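Local coordinates for protein nodulation fucosyltransferase NodZ (Bradyrhizobium sp., PDB 3SIW) that belongs to the fucosyltransferases of rhizobial nodulation, with the two-domain GT-B type of fold, and is modelled here with bound GDP, at residues 167-172 with 216-221. Residues are numbered along the deposited sequence; the frame is centred on the assembly and turned at random.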
loop_
_atom_site.group_PDB
_atom_site.type_symbol
_atom_site.label_atom_id
_atom_site.label_comp_id
_atom_site.label_asym_id
_atom_site.label_seq_id
_atom_site.Cartn_x
_atom_site.Cartn_y
_atom_site.Cartn_z
ATOM N N SER A 167 -21.926 2.002 -8.302
ATOM C CA SER A 167 -22.756 1.366 -9.282
ATOM C C SER A 167 -23.660 2.316 -10.098
ATOM O O SER A 167 -24.391 3.168 -9.562
ATOM C CB SER A 167 -23.618 0.304 -8.595
ATOM O OG SER A 167 -24.198 -0.482 -9.602
ATOM N N GLY A 168 -23.609 2.152 -11.416
ATOM C CA GLY A 168 -24.338 3.021 -12.320
ATOM C C GLY A 168 -23.762 4.411 -12.568
ATOM O O GLY A 168 -24.385 5.203 -13.257
ATOM N N HIS A 169 -22.576 4.686 -12.053
ATOM C CA HIS A 169 -21.990 6.023 -12.078
ATOM C C HIS A 169 -20.542 5.918 -12.523
ATOM O O HIS A 169 -19.928 4.869 -12.423
ATOM C CB HIS A 169 -22.077 6.705 -10.691
ATOM C CG HIS A 169 -23.476 7.074 -10.294
ATOM N ND1 HIS A 169 -24.434 6.136 -9.973
ATOM C CD2 HIS A 169 -24.099 8.278 -10.235
ATOM C CE1 HIS A 169 -25.576 6.742 -9.700
ATOM N NE2 HIS A 169 -25.402 8.043 -9.853
ATOM N N SER A 170 -20.011 7.018 -13.025
ATOM C CA SER A 170 -18.605 7.141 -13.306
ATOM C C SER A 170 -18.029 7.959 -12.187
ATOM O O SER A 170 -18.347 9.145 -12.049
ATOM C CB SER A 170 -18.375 7.868 -14.640
ATOM O OG SER A 170 -18.681 7.020 -15.741
ATOM N N ILE A 171 -17.134 7.368 -11.411
ATOM C CA ILE A 171 -16.614 8.027 -10.223
ATOM C C ILE A 171 -15.232 8.637 -10.426
ATOM O O ILE A 171 -14.307 8.021 -10.924
ATOM C CB ILE A 171 -16.585 7.069 -9.030
ATOM C CG1 ILE A 171 -17.974 6.496 -8.772
ATOM C CG2 ILE A 171 -15.993 7.757 -7.748
ATOM C CD1 ILE A 171 -19.115 7.504 -8.538
ATOM N N ILE A 172 -15.097 9.879 -10.004
ATOM C CA ILE A 172 -13.836 10.520 -9.942
ATOM C C ILE A 172 -13.374 10.397 -8.500
ATOM O O ILE A 172 -13.966 10.969 -7.629
ATOM C CB ILE A 172 -13.932 12.024 -10.352
ATOM C CG1 ILE A 172 -14.416 12.167 -11.802
ATOM C CG2 ILE A 172 -12.531 12.680 -10.227
ATOM C CD1 ILE A 172 -14.860 13.589 -12.172
ATOM N N PRO A 216 -23.311 8.861 -15.325
ATOM C CA PRO A 216 -23.303 10.118 -14.541
ATOM C C PRO A 216 -22.211 10.172 -13.475
ATOM O O PRO A 216 -21.915 9.181 -12.831
ATOM C CB PRO A 216 -24.700 10.175 -13.910
ATOM C CG PRO A 216 -25.533 9.146 -14.710
ATOM C CD PRO A 216 -24.581 8.115 -15.195
ATOM N N VAL A 217 -21.606 11.340 -13.334
ATOM C CA VAL A 217 -20.381 11.512 -12.575
ATOM C C VAL A 217 -20.646 11.824 -11.083
ATOM O O VAL A 217 -21.504 12.647 -10.757
ATOM C CB VAL A 217 -19.563 12.688 -13.175
ATOM C CG1 VAL A 217 -18.433 13.058 -12.268
ATOM C CG2 VAL A 217 -19.077 12.329 -14.569
ATOM N N LYS A 218 -19.913 11.165 -10.183
ATOM C CA LYS A 218 -19.867 11.562 -8.783
ATOM C C LYS A 218 -18.398 11.711 -8.397
ATOM O O LYS A 218 -17.500 11.187 -9.083
ATOM C CB LYS A 218 -20.619 10.591 -7.864
ATOM C CG LYS A 218 -22.123 10.460 -8.178
ATOM C CD LYS A 218 -22.856 9.347 -7.350
ATOM C CE LYS A 218 -22.566 9.383 -5.824
ATOM N NZ LYS A 218 -23.435 8.439 -5.001
ATOM N N VAL A 219 -18.151 12.442 -7.321
ATOM C CA VAL A 219 -16.817 12.599 -6.787
ATOM C C VAL A 219 -16.667 11.852 -5.458
ATOM O O VAL A 219 -17.344 12.156 -4.479
ATOM C CB VAL A 219 -16.430 14.120 -6.653
ATOM C CG1 VAL A 219 -15.073 14.286 -6.008
ATOM C CG2 VAL A 219 -16.489 14.810 -8.040
ATOM N N PHE A 220 -15.728 10.911 -5.417
ATOM C CA PHE A 220 -15.384 10.172 -4.190
ATOM C C PHE A 220 -14.124 10.790 -3.562
ATOM O O PHE A 220 -13.058 10.759 -4.172
ATOM C CB PHE A 220 -15.150 8.714 -4.571
ATOM C CG PHE A 220 -14.658 7.858 -3.460
ATOM C CD1 PHE A 220 -15.277 7.863 -2.260
ATOM C CD2 PHE A 220 -13.586 7.061 -3.627
ATOM C CE1 PHE A 220 -14.862 7.063 -1.220
ATOM C CE2 PHE A 220 -13.162 6.254 -2.591
ATOM C CZ PHE A 220 -13.785 6.278 -1.384
ATOM N N LEU A 221 -14.249 11.383 -2.378
ATOM C CA LEU A 221 -13.131 11.956 -1.686
ATOM C C LEU A 221 -12.595 11.062 -0.570
ATOM O O LEU A 221 -13.357 10.602 0.314
ATOM C CB LEU A 221 -13.575 13.261 -1.064
ATOM C CG LEU A 221 -12.553 14.116 -0.356
ATOM C CD1 LEU A 221 -11.426 14.472 -1.326
ATOM C CD2 LEU A 221 -13.265 15.387 0.129
#
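On the face that carries I171 and K218, the aliphatic chain of K218 is flanked by H169, in the loop just before the neighbouring strand, and by I171 on that strand. In the H169 conformer described here, CD2 lies 3.3 Å from CD of K218, which meets the ring obliquely, and ND1 donates to O of S167 at 3.0 Å; this oxygen lies 3° out of the ring plane, and the bond orients the imidazole. I171 runs beside K218, both side chains pointing the same way. Branching at CB lets the isoleucine serve two neighbours: CG1, beside the backbone N (chi1 -56°), places CD1 tightly against CB of K218 at 3.5 Å, while CG2 reaches CB of F220 at 3.4 Å. On the reverse face, CD1 of I172 touches CG1 of V217 at 3.6 Å, two beta-branched residues suited to extended chain. Four backbone bonds link the segments; the straightest, I172 N to K218 O, has an N-H...O angle of 174°. K218 also makes a cation-pi contact with F240 on the next strand. Parallel strands 170-176 and 217-223, joined through helix 193-209, form a beta-alpha-beta unit of a Rossmann-like GT-B domain.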